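Local structure of tRNA modification GTPase MnmE (3GEE) at residues S223-R228 against V407-L412; M310-I316 against H341-K345. The protein probably hydrolyses GTP at a high intrinsic rate and takes part in adding a carboxymethylaminomethyl group to the wobble uridine U34 of certain tRNAs. One frame throughout, in Å; residues are numbered along the deposited sequence.

How the contacts relate
Going from the N terminus, the chain runs along helix 203-232, whose residues 223-228 form the first half of contact 1, and then enters the G domain at strand 234-239. Contact 2 lies wholly inside that domain: 310-316 leads into strand 315-321, the chain crosses through helix 331-340, and the loop that follows brings 341-345 back alongside, closing a short loop. Only beyond helix 394-397 does 407-412 return to helix 203-232 and close the much longer loop of contact 1, so contact 2 is nested within it. The centres are about 17 Å apart, yet the two touch: R228 NH2 to D314 OD1 (2.8 Å) and R228 NH1 to E312 OE1 (2.9 Å) are salt bridges joining helical domain to G domain.

Contact 1: residues S223-R228 against V407-L412; sequences SYQHGR and VLVTSL
Here the chain, coming from helix 394-397, rejoins the helical domain: a segment extended over 407-410 is laid against helix 203-232 just before helix 412-432 starts. Residues 223-228 are helical but kinked at Q225 and H226, whose N atoms lack a bond to the preceding turn; then G227 N bonds S223 O (2.7 Å) and R228 N bonds Y224 O (2.9 Å). V407 turns its side chain away toward helix 168-177. L408 CA lies 5.2 Å from S223 CA. V409 N then donates to S223 OG at 3.0 Å, nearly linear; that hydroxyl, on a p rotamer, also bonds L220 O. V409 CG1 packs on Y224 CB at 3.8 Å, while V409 O receives CA-H...O contacts from Y224 CA (3.4 Å) and G227 CA (3.6 Å); a side chain at G227 would collide with this carbonyl. T410 brings CG2 to 3.2 Å from G227 O. S411, with positive phi, takes the N-cap position, its N 3.6 Å from Y224 CE2, at the ring edge. Finally, with Y224 in t, its OH lies 3.6 Å from L412 CB.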
ATOM      1  N   SER A 223      -0.528  33.357  13.236  1.00109.16           N
ATOM      2  CA  SER A 223      -0.100  31.966  13.405  1.00108.91           C
ATOM      3  C   SER A 223       0.407  31.307  12.118  1.00108.70           C
ATOM      4  O   SER A 223       1.121  30.303  12.174  1.00108.69           O
ATOM      5  CB  SER A 223      -1.215  31.121  14.036  1.00108.99           C
ATOM      6  OG  SER A 223      -2.342  31.013  13.184  1.00108.84           O
ATOM      7  N   TYR A 224       0.048  31.880  10.971  1.00108.40           N
ATOM      8  CA  TYR A 224       0.442  31.341   9.668  1.00108.14           C
ATOM      9  C   TYR A 224       1.960  31.257   9.488  1.00108.01           C
ATOM     10  O   TYR A 224       2.452  30.420   8.729  1.00108.02           O
ATOM     11  CB  TYR A 224      -0.191  32.151   8.533  1.00108.18           C
ATOM     12  CG  TYR A 224       0.172  31.663   7.148  1.00108.13           C
ATOM     13  CD1 TYR A 224       0.898  32.471   6.275  1.00107.95           C
ATOM     14  CD2 TYR A 224      -0.197  30.388   6.714  1.00108.11           C
ATOM     15  CE1 TYR A 224       1.236  32.030   5.000  1.00108.15           C
ATOM     16  CE2 TYR A 224       0.140  29.932   5.443  1.00108.22           C
ATOM     17  CZ  TYR A 224       0.855  30.760   4.592  1.00108.49           C
ATOM     18  OH  TYR A 224       1.191  30.318   3.333  1.00108.83           O
ATOM     19  N   GLN A 225       2.688  32.123  10.193  1.00107.79           N
ATOM     20  CA  GLN A 225       4.149  32.117  10.175  1.00107.57           C
ATOM     21  C   GLN A 225       4.687  30.787  10.712  1.00107.39           C
ATOM     22  O   GLN A 225       5.556  30.171  10.091  1.00107.39           O
ATOM     23  CB  GLN A 225       4.700  33.297  10.983  1.00107.61           C
ATOM     24  CG  GLN A 225       5.986  33.910  10.421  1.00107.79           C
ATOM     25  CD  GLN A 225       5.735  34.929   9.308  1.00107.94           C
ATOM     26  OE1 GLN A 225       4.866  34.744   8.449  1.00107.78           O
ATOM     27  NE2 GLN A 225       6.509  36.010   9.321  1.00107.76           N
ATOM     28  N   HIS A 226       4.156  30.349  11.853  1.00107.14           N
ATOM     29  CA  HIS A 226       4.479  29.036  12.420  1.00106.93           C
ATOM     30  C   HIS A 226       3.803  27.919  11.639  1.00106.53           C
ATOM     31  O   HIS A 226       4.411  26.879  11.382  1.00106.47           O
ATOM     32  CB  HIS A 226       4.052  28.948  13.890  1.00107.06           C
ATOM     33  CG  HIS A 226       5.069  29.480  14.852  1.00107.79           C
ATOM     34  ND1 HIS A 226       6.266  28.840  15.097  1.00108.44           N
ATOM     35  CD2 HIS A 226       5.063  30.581  15.640  1.00108.37           C
ATOM     36  CE1 HIS A 226       6.956  29.528  15.990  1.00108.63           C
ATOM     37  NE2 HIS A 226       6.250  30.590  16.334  1.00108.52           N
ATOM     38  N   GLY A 227       2.544  28.154  11.274  1.00106.15           N
ATOM     39  CA  GLY A 227       1.697  27.169  10.606  1.00105.63           C
ATOM     40  C   GLY A 227       2.246  26.629   9.303  1.00105.36           C
ATOM     41  O   GLY A 227       2.271  25.418   9.101  1.00105.28           O
ATOM     42  N   ARG A 228       2.691  27.527   8.423  1.00105.22           N
ATOM     43  CA  ARG A 228       3.272  27.140   7.132  1.00105.07           C
ATOM     44  C   ARG A 228       4.485  26.225   7.315  1.00104.83           C
ATOM     45  O   ARG A 228       4.678  25.272   6.554  1.00104.69           O
ATOM     46  CB  ARG A 228       3.660  28.378   6.316  1.00105.00           C
ATOM     47  CG  ARG A 228       3.653  28.153   4.807  1.00105.15           C
ATOM     48  CD  ARG A 228       4.384  29.260   4.052  1.00105.39           C
ATOM     49  NE  ARG A 228       5.836  29.114   4.139  1.00106.40           N
ATOM     50  CZ  ARG A 228       6.721  29.946   3.593  1.00106.84           C
ATOM     51  NH1 ARG A 228       6.324  31.011   2.905  1.00107.04           N
ATOM     52  NH2 ARG A 228       8.014  29.712   3.738  1.00107.14           N
ATOM     53  N   VAL A 407      -5.036  27.718  17.955  1.00103.00           N
ATOM     54  CA  VAL A 407      -4.787  26.794  16.848  1.00101.89           C
ATOM     55  C   VAL A 407      -4.059  27.471  15.692  1.00101.11           C
ATOM     56  O   VAL A 407      -4.318  28.634  15.380  1.00101.14           O
ATOM     57  CB  VAL A 407      -6.092  26.136  16.340  1.00101.96           C
ATOM     58  CG1 VAL A 407      -6.577  25.090  17.337  1.00102.05           C
ATOM     59  CG2 VAL A 407      -7.179  27.182  16.068  1.00101.69           C
ATOM     60  N   LEU A 408      -3.148  26.735  15.063  1.00100.01           N
ATOM     61  CA  LEU A 408      -2.334  27.276  13.979  1.00 98.94           C
ATOM     62  C   LEU A 408      -3.101  27.271  12.668  1.00 98.10           C
ATOM     63  O   LEU A 408      -3.571  26.228  12.226  1.00 98.10           O
ATOM     64  CB  LEU A 408      -1.039  26.468  13.810  1.00 98.97           C
ATOM     65  CG  LEU A 408      -0.186  26.081  15.026  1.00 98.95           C
ATOM     66  CD1 LEU A 408       0.975  25.195  14.593  1.00 98.71           C
ATOM     67  CD2 LEU A 408       0.323  27.302  15.787  1.00 99.05           C
ATOM     68  N   VAL A 409      -3.239  28.437  12.048  1.00 97.06           N
ATOM     69  CA  VAL A 409      -3.757  28.480  10.688  1.00 96.02           C
ATOM     70  C   VAL A 409      -2.627  28.118   9.725  1.00 95.20           C
ATOM     71  O   VAL A 409      -1.500  28.595   9.861  1.00 95.15           O
ATOM     72  CB  VAL A 409      -4.423  29.846  10.329  1.00 96.03           C
ATOM     73  CG1 VAL A 409      -3.408  30.962  10.263  1.00 96.03           C
ATOM     74  CG2 VAL A 409      -5.171  29.749   9.009  1.00 96.13           C
ATOM     75  N   THR A 410      -2.929  27.236   8.781  1.00 94.18           N
ATOM     76  CA  THR A 410      -2.002  26.897   7.714  1.00 93.02           C
ATOM     77  C   THR A 410      -2.635  27.270   6.378  1.00 92.25           C
ATOM     78  O   THR A 410      -3.749  27.800   6.346  1.00 92.61           O
ATOM     79  CB  THR A 410      -1.681  25.402   7.700  1.00 93.07           C
ATOM     80  OG1 THR A 410      -1.736  24.875   9.032  1.00 92.83           O
ATOM     81  CG2 THR A 410      -0.305  25.200   7.133  1.00 93.16           C
ATOM     82  N   SER A 411      -1.928  26.991   5.284  1.00 90.84           N
ATOM     83  CA  SER A 411      -2.460  27.174   3.931  1.00 89.59           C
ATOM     84  C   SER A 411      -2.666  28.641   3.535  1.00 88.59           C
ATOM     85  O   SER A 411      -3.509  29.357   4.091  1.00 88.40           O
ATOM     86  CB  SER A 411      -3.736  26.341   3.718  1.00 89.60           C
ATOM     87  OG  SER A 411      -4.586  26.919   2.744  1.00 89.94           O
ATOM     88  N   LEU A 412      -1.873  29.062   2.556  1.00 87.31           N
ATOM     89  CA  LEU A 412      -1.964  30.386   1.959  1.00 86.13           C
ATOM     90  C   LEU A 412      -3.417  30.845   1.758  1.00 85.32           C
ATOM     91  O   LEU A 412      -3.774  31.975   2.122  1.00 85.32           O
ATOM     92  CB  LEU A 412      -1.202  30.379   0.631  1.00 86.10           C
ATOM     93  CG  LEU A 412      -1.030  31.650  -0.195  1.00 86.21           C
ATOM     94  CD1 LEU A 412      -0.067  32.622   0.475  1.00 86.66           C
ATOM     95  CD2 LEU A 412      -0.531  31.265  -1.576  1.00 86.21           C
TER

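Contact 2: residues M310-I316 against H341-K345; sequences MAEADLI and HPAAK
Two backbone hydrogen bonds set the register: K345 N gives to D314 O at 2.8 Å and I316 N gives to K345 O at 2.7 Å, both at 164°. They straddle L315, which pairs with K345 in a parallel bridge, CA to CA 4.6 Å; L315 CA adds a CA-H...O contact to K345 O at 3.4 Å. Residues 310-314 form an irregular lead-in, with E312 at positive phi, and 341-344 turn ahead of the second strand, A344 N bonding weakly to H341 O (3.2 Å). Apolar contacts lie on both sides of the pair. L315 (t) and K345, its chain fully extended, share one face and meet at CD1 to CD, 3.9 Å; I316 (m) reaches A344 CB and H341 CB with its CD1, each at 3.9 Å. The H341 ring (chi1 m) approaches M310, with CD2 3.4 Å from M310 O and its centroid 5.0 Å from M310 SD, an oblique sulfur-aromatic contact. Polar ends find partners outside the two segments: K345 NZ bonds H391 O, D314 OD2 accepts from S235 N, and D314 OD1 forms a salt bridge with R228 NH2. The parallel pairing of strands 315-321 and 345-351, joined through helix 331-340, is the beta-alpha-beta crossover of the P-loop GTPase fold.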
ATOM      1  N   MET A 310      13.524  32.934  -5.025  1.00120.50           N
ATOM      2  CA  MET A 310      13.996  33.087  -3.651  1.00120.11           C
ATOM      3  C   MET A 310      13.102  34.021  -2.840  1.00119.67           C
ATOM      4  O   MET A 310      13.234  34.108  -1.616  1.00119.71           O
ATOM      5  CB  MET A 310      15.449  33.555  -3.614  1.00120.09           C
ATOM      6  CG  MET A 310      16.440  32.422  -3.780  1.00120.28           C
ATOM      7  SD  MET A 310      18.093  32.829  -3.194  1.00120.48           S
ATOM      8  CE  MET A 310      18.651  33.920  -4.501  1.00121.17           C
ATOM      9  N   ALA A 311      12.205  34.725  -3.530  1.00119.11           N
ATOM     10  CA  ALA A 311      11.091  35.399  -2.877  1.00118.53           C
ATOM     11  C   ALA A 311      10.240  34.311  -2.228  1.00118.10           C
ATOM     12  O   ALA A 311       9.810  33.366  -2.903  1.00118.14           O
ATOM     13  CB  ALA A 311      10.277  36.198  -3.885  1.00118.58           C
ATOM     14  N   GLU A 312      10.017  34.444  -0.920  1.00117.37           N
ATOM     15  CA  GLU A 312       9.417  33.386  -0.093  1.00116.67           C
ATOM     16  C   GLU A 312      10.379  32.207   0.054  1.00115.89           C
ATOM     17  O   GLU A 312      10.336  31.240  -0.709  1.00115.79           O
ATOM     18  CB  GLU A 312       8.040  32.932  -0.619  1.00116.83           C
ATOM     19  CG  GLU A 312       6.954  34.013  -0.598  1.00117.37           C
ATOM     20  CD  GLU A 312       6.603  34.482   0.810  1.00118.13           C
ATOM     21  OE1 GLU A 312       6.238  33.633   1.653  1.00118.42           O
ATOM     22  OE2 GLU A 312       6.687  35.705   1.066  1.00118.29           O
ATOM     23  N   ALA A 313      11.264  32.332   1.037  1.00115.00           N
ATOM     24  CA  ALA A 313      12.222  31.299   1.412  1.00114.13           C
ATOM     25  C   ALA A 313      12.644  31.608   2.840  1.00113.50           C
ATOM     26  O   ALA A 313      13.137  32.698   3.117  1.00113.54           O
ATOM     27  CB  ALA A 313      13.423  31.311   0.478  1.00114.13           C
ATOM     28  N   ASP A 314      12.431  30.660   3.744  1.00112.64           N
ATOM     29  CA  ASP A 314      12.649  30.896   5.171  1.00111.80           C
ATOM     30  C   ASP A 314      14.125  30.982   5.536  1.00111.09           C
ATOM     31  O   ASP A 314      14.515  31.783   6.386  1.00111.01           O
ATOM     32  CB  ASP A 314      11.978  29.805   6.008  1.00111.89           C
ATOM     33  CG  ASP A 314      10.516  29.621   5.669  1.00111.96           C
ATOM     34  OD1 ASP A 314       9.758  30.614   5.721  1.00112.31           O
ATOM     35  OD2 ASP A 314      10.123  28.478   5.354  1.00112.08           O
ATOM     36  N   LEU A 315      14.937  30.152   4.887  1.00110.24           N
ATOM     37  CA  LEU A 315      16.350  30.033   5.213  1.00109.47           C
ATOM     38  C   LEU A 315      17.187  29.919   3.950  1.00109.13           C
ATOM     39  O   LEU A 315      16.957  29.043   3.119  1.00108.98           O
ATOM     40  CB  LEU A 315      16.577  28.821   6.126  1.00109.44           C
ATOM     41  CG  LEU A 315      17.976  28.281   6.430  1.00109.25           C
ATOM     42  CD1 LEU A 315      18.826  29.314   7.149  1.00109.83           C
ATOM     43  CD2 LEU A 315      17.882  27.010   7.259  1.00109.22           C
ATOM     44  N   ILE A 316      18.151  30.822   3.804  1.00108.75           N
ATOM     45  CA  ILE A 316      19.095  30.758   2.695  1.00108.27           C
ATOM     46  C   ILE A 316      20.447  30.285   3.208  1.00108.09           C
ATOM     47  O   ILE A 316      20.987  30.842   4.167  1.00108.02           O
ATOM     48  CB  ILE A 316      19.248  32.113   1.961  1.00108.22           C
ATOM     49  CG1 ILE A 316      17.880  32.650   1.527  1.00107.93           C
ATOM     50  CG2 ILE A 316      20.166  31.953   0.757  1.00108.25           C
ATOM     51  CD1 ILE A 316      17.897  34.072   1.003  1.00108.02           C
ATOM     52  N   HIS A 341      16.754  39.772   0.421  1.00 98.53           N
ATOM     53  CA  HIS A 341      15.800  38.928   1.133  1.00 98.63           C
ATOM     54  C   HIS A 341      15.931  39.084   2.654  1.00 98.70           C
ATOM     55  O   HIS A 341      16.326  38.136   3.342  1.00 98.57           O
ATOM     56  CB  HIS A 341      15.969  37.466   0.709  1.00 98.65           C
ATOM     57  CG  HIS A 341      15.820  37.246  -0.764  1.00 99.23           C
ATOM     58  ND1 HIS A 341      16.900  37.095  -1.608  1.00100.01           N
ATOM     59  CD2 HIS A 341      14.718  37.175  -1.549  1.00 99.55           C
ATOM     60  CE1 HIS A 341      16.470  36.928  -2.846  1.00 99.85           C
ATOM     61  NE2 HIS A 341      15.150  36.973  -2.838  1.00 99.63           N
ATOM     62  N   PRO A 342      15.588  40.280   3.186  1.00 98.86           N
ATOM     63  CA  PRO A 342      15.763  40.584   4.612  1.00 99.11           C
ATOM     64  C   PRO A 342      14.879  39.743   5.528  1.00 99.53           C
ATOM     65  O   PRO A 342      15.214  39.551   6.701  1.00 99.68           O
ATOM     66  CB  PRO A 342      15.358  42.058   4.709  1.00 99.04           C
ATOM     67  CG  PRO A 342      14.473  42.291   3.548  1.00 98.78           C
ATOM     68  CD  PRO A 342      14.995  41.419   2.459  1.00 98.78           C
ATOM     69  N   ALA A 343      13.762  39.257   4.988  1.00 99.88           N
ATOM     70  CA  ALA A 343      12.824  38.422   5.726  1.00100.18           C
ATOM     71  C   ALA A 343      13.421  37.053   6.042  1.00100.44           C
ATOM     72  O   ALA A 343      13.174  36.493   7.112  1.00100.65           O
ATOM     73  CB  ALA A 343      11.534  38.266   4.938  1.00100.20           C
ATOM     74  N   ALA A 344      14.209  36.527   5.105  1.00100.63           N
ATOM     75  CA  ALA A 344      14.835  35.212   5.240  1.00100.76           C
ATOM     76  C   ALA A 344      15.894  35.173   6.336  1.00100.89           C
ATOM     77  O   ALA A 344      16.359  36.211   6.806  1.00100.87           O
ATOM     78  CB  ALA A 344      15.448  34.798   3.916  1.00100.71           C
ATOM     79  N   LYS A 345      16.258  33.966   6.749  1.00101.18           N
ATOM     80  CA  LYS A 345      17.415  33.787   7.604  1.00101.64           C
ATOM     81  C   LYS A 345      18.610  33.456   6.723  1.00101.82           C
ATOM     82  O   LYS A 345      18.560  32.521   5.915  1.00101.69           O
ATOM     83  CB  LYS A 345      17.203  32.680   8.635  1.00101.69           C
ATOM     84  CG  LYS A 345      18.314  32.636   9.666  1.00102.35           C
ATOM     85  CD  LYS A 345      18.344  31.334  10.435  1.00103.49           C
ATOM     86  CE  LYS A 345      19.540  31.320  11.380  1.00104.33           C
ATOM     87  NZ  LYS A 345      19.503  30.167  12.315  1.00104.93           N
TER